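CRISPR system CMR subunit Cmr7 1 (Sulfolobus solfataricus, PDB 2X5Q) belongs to the CMR ribonucleoprotein complex, an RNA-guided part of CRISPR antiviral immunity, in which it is possibly present as three homodimers. Local coordinates at residues Glu10-Pro15 with Ile84-Lys89. Sequence-based numbering, arbitrary orientation.
Sequences EQVFLP and ILISGK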
ATOM      1  N   GLU A  10      21.487  -5.076  -2.084  1.00 34.30           N
ATOM      2  CA  GLU A  10      20.350  -4.483  -1.383  1.00 32.96           C
ATOM      3  C   GLU A  10      20.224  -3.001  -1.742  1.00 30.64           C
ATOM      4  O   GLU A  10      21.230  -2.282  -1.823  1.00 30.40           O
ATOM      5  CB  GLU A  10      20.463  -4.657   0.142  1.00 34.14           C
ATOM      6  CG  GLU A  10      20.192  -6.100   0.623  1.00 37.14           C
ATOM      7  CD  GLU A  10      19.912  -6.214   2.129  1.00 38.56           C
ATOM      8  OE1 GLU A  10      19.748  -7.357   2.606  1.00 42.12           O
ATOM      9  OE2 GLU A  10      19.838  -5.178   2.833  1.00 42.54           O
ATOM     10  N   GLN A  11      18.993  -2.554  -1.966  1.00 28.21           N
ATOM     11  CA  GLN A  11      18.731  -1.171  -2.374  1.00 26.91           C
ATOM     12  C   GLN A  11      18.004  -0.378  -1.294  1.00 25.90           C
ATOM     13  O   GLN A  11      17.458  -0.945  -0.361  1.00 25.00           O
ATOM     14  CB  GLN A  11      17.910  -1.152  -3.664  1.00 25.64           C
ATOM     15  CG  GLN A  11      18.515  -2.051  -4.771  1.00 26.29           C
ATOM     16  CD  GLN A  11      19.628  -1.367  -5.548  1.00 25.56           C
ATOM     17  OE1 GLN A  11      19.436  -0.289  -6.092  1.00 23.09           O
ATOM     18  NE2 GLN A  11      20.793  -2.014  -5.630  1.00 28.83           N
ATOM     19  N   VAL A  12      18.031   0.943  -1.434  1.00 24.81           N
ATOM     20  CA  VAL A  12      17.245   1.839  -0.599  1.00 24.67           C
ATOM     21  C   VAL A  12      16.425   2.731  -1.533  1.00 23.34           C
ATOM     22  O   VAL A  12      16.918   3.160  -2.561  1.00 23.08           O
ATOM     23  CB  VAL A  12      18.130   2.694   0.357  1.00 25.54           C
ATOM     24  CG1 VAL A  12      19.103   3.571  -0.417  1.00 25.32           C
ATOM     25  CG2 VAL A  12      17.269   3.555   1.280  1.00 25.73           C
ATOM     26  N   PHE A  13      15.165   2.951  -1.190  1.00 23.29           N
ATOM     27  CA  PHE A  13      14.305   3.920  -1.900  1.00 22.93           C
ATOM     28  C   PHE A  13      14.632   5.313  -1.455  1.00 23.43           C
ATOM     29  O   PHE A  13      14.466   5.663  -0.270  1.00 23.78           O
ATOM     30  CB  PHE A  13      12.829   3.612  -1.617  1.00 23.20           C
ATOM     31  CG  PHE A  13      11.842   4.527  -2.311  1.00 22.60           C
ATOM     32  CD1 PHE A  13      11.632   4.441  -3.687  1.00 24.25           C
ATOM     33  CD2 PHE A  13      11.087   5.442  -1.583  1.00 23.77           C
ATOM     34  CE1 PHE A  13      10.686   5.261  -4.317  1.00 23.87           C
ATOM     35  CE2 PHE A  13      10.126   6.278  -2.216  1.00 22.40           C
ATOM     36  CZ  PHE A  13       9.931   6.179  -3.561  1.00 23.31           C
ATOM     37  N   LEU A  14      15.082   6.123  -2.407  1.00 24.17           N
ATOM     38  CA  LEU A  14      15.378   7.524  -2.148  1.00 24.91           C
ATOM     39  C   LEU A  14      14.213   8.319  -2.719  1.00 24.49           C
ATOM     40  O   LEU A  14      14.103   8.447  -3.939  1.00 24.20           O
ATOM     41  CB  LEU A  14      16.715   7.893  -2.810  1.00 26.01           C
ATOM     42  CG  LEU A  14      17.376   9.259  -2.631  1.00 28.22           C
ATOM     43  CD1 LEU A  14      18.808   9.201  -3.165  1.00 32.18           C
ATOM     44  CD2 LEU A  14      16.636  10.369  -3.313  1.00 31.64           C
ATOM     45  N   PRO A  15      13.317   8.825  -1.847  1.00 24.61           N
ATOM     46  CA  PRO A  15      12.271   9.727  -2.334  1.00 24.86           C
ATOM     47  C   PRO A  15      12.851  10.999  -2.924  1.00 25.47           C
ATOM     48  O   PRO A  15      13.734  11.618  -2.314  1.00 27.03           O
ATOM     49  CB  PRO A  15      11.449  10.070  -1.070  1.00 24.89           C
ATOM     50  CG  PRO A  15      11.826   9.066  -0.057  1.00 26.07           C
ATOM     51  CD  PRO A  15      13.226   8.612  -0.394  1.00 25.41           C
ATOM     52  N   ILE A  84      14.188   6.869  -6.562  1.00 22.69           N
ATOM     53  CA  ILE A  84      15.128   6.000  -7.242  1.00 23.03           C
ATOM     54  C   ILE A  84      15.529   4.931  -6.258  1.00 23.17           C
ATOM     55  O   ILE A  84      15.381   5.102  -5.036  1.00 22.84           O
ATOM     56  CB  ILE A  84      16.353   6.758  -7.795  1.00 23.57           C
ATOM     57  CG1 ILE A  84      17.070   7.562  -6.704  1.00 22.70           C
ATOM     58  CG2 ILE A  84      15.928   7.661  -8.966  1.00 23.44           C
ATOM     59  CD1 ILE A  84      18.379   8.144  -7.175  1.00 25.27           C
ATOM     60  N   LEU A  85      16.010   3.821  -6.806  1.00 23.48           N
ATOM     61  CA  LEU A  85      16.525   2.741  -6.017  1.00 23.61           C
ATOM     62  C   LEU A  85      18.019   2.687  -6.261  1.00 24.21           C
ATOM     63  O   LEU A  85      18.476   2.568  -7.412  1.00 25.04           O
ATOM     64  CB  LEU A  85      15.880   1.421  -6.414  1.00 24.14           C
ATOM     65  CG  LEU A  85      14.431   1.211  -5.992  1.00 25.04           C
ATOM     66  CD1 LEU A  85      13.841   0.036  -6.766  1.00 24.52           C
ATOM     67  CD2 LEU A  85      14.307   1.003  -4.460  1.00 24.33           C
ATOM     68  N   ILE A  86      18.779   2.790  -5.178  1.00 23.79           N
ATOM     69  CA  ILE A  86      20.228   2.827  -5.252  1.00 24.64           C
ATOM     70  C   ILE A  86      20.805   1.895  -4.208  1.00 25.18           C
ATOM     71  O   ILE A  86      20.154   1.627  -3.210  1.00 23.62           O
ATOM     72  CB  ILE A  86      20.763   4.254  -5.042  1.00 25.37           C
ATOM     73  CG1 ILE A  86      20.408   4.792  -3.639  1.00 25.49           C
ATOM     74  CG2 ILE A  86      20.211   5.191  -6.160  1.00 23.33           C
ATOM     75  CD1 ILE A  86      20.904   6.204  -3.387  1.00 25.75           C
ATOM     76  N   SER A  87      22.017   1.395  -4.450  1.00 26.09           N
ATOM     77  CA  SER A  87      22.716   0.589  -3.452  1.00 27.67           C
ATOM     78  C   SER A  87      23.112   1.451  -2.259  1.00 28.26           C
ATOM     79  O   SER A  87      23.840   2.447  -2.391  1.00 28.01           O
ATOM     80  CB  SER A  87      23.948  -0.100  -4.034  1.00 28.68           C
ATOM     81  OG  SER A  87      24.701  -0.674  -2.993  1.00 29.77           O
ATOM     82  N   GLY A  88      22.645   1.043  -1.090  1.00 28.73           N
ATOM     83  CA  GLY A  88      22.795   1.867   0.094  1.00 29.99           C
ATOM     84  C   GLY A  88      21.885   1.430   1.214  1.00 30.12           C
ATOM     85  O   GLY A  88      21.322   0.330   1.191  1.00 29.83           O
ATOM     86  N   LYS A  89      21.743   2.296   2.211  1.00 31.30           N
ATOM     87  CA  LYS A  89      20.953   1.959   3.378  1.00 31.53           C
ATOM     88  C   LYS A  89      20.446   3.193   4.115  1.00 31.97           C
ATOM     89  O   LYS A  89      21.026   4.264   4.024  1.00 32.05           O
ATOM     90  CB  LYS A  89      21.777   1.084   4.316  1.00 33.70           C
ATOM     91  CG  LYS A  89      22.990   1.759   4.919  1.00 35.47           C
ATOM     92  CD  LYS A  89      23.858   0.765   5.711  1.00 37.33           C
ATOM     93  CE  LYS A  89      23.372   0.572   7.134  1.00 38.95           C
ATOM     94  NZ  LYS A  89      24.348  -0.232   7.966  1.00 40.97           N
TER
HETATM   95  O   HOH W   1      23.672  -2.578  -0.642  1.00 41.99           O
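Val12 and Ile86 form a hydrogen-bonded antiparallel pair, with Val12 N to Ile86 O at 2.9 Å and Ile86 N to Val12 O at 3.2 Å. Leu14 and Ile84 repeat the pattern two residues along each strand. There Leu14 N reaches Ile84 O at 2.8 Å in a nearly straight bond (177°), and Ile84 N gives a more bent one to Leu14 O. Between these pairs Phe13 pairs with Leu85 without hydrogen bonds, and Leu85 CD2 sits at the edge of the Phe13 ring.

On the opposite face, Ile86 can be followed outward. CB carries CG1 between the backbone N and the carbonyl carbon (chi1 62°). CG1 then packs beside Val12 CG1 at 3.7 Å. CD1 continues the extended chain and meets Leu14 CD1, also at 3.7 Å. Ile86 thus bridges two residues of 10-15. Leu14 and Ile84 lie side by side, with Leu14 CB 3.9 Å from Ile84 CG1.

The chain turns a corner at Ser87, where a water joins Ser87 OG to Glu10 O. Ser87 OG is also bonded to Asn39 ND2 and Glu9 OE1. The buried Gln11 amide is held by Val45 N at OE1 and by Gln43 O and Glu9 O at NE2.

Strand 11-15 lies between strands 80-86 and 117-123 in a mixed sheet. Ile162 of helix 148-162 covers Leu14, Ile84 and Ile86, while Phe13 touches Leu122 and Leu85 touches Phe120, both of strand 117-123. Past the corner, strand 88-92 joins a second, antiparallel sheet.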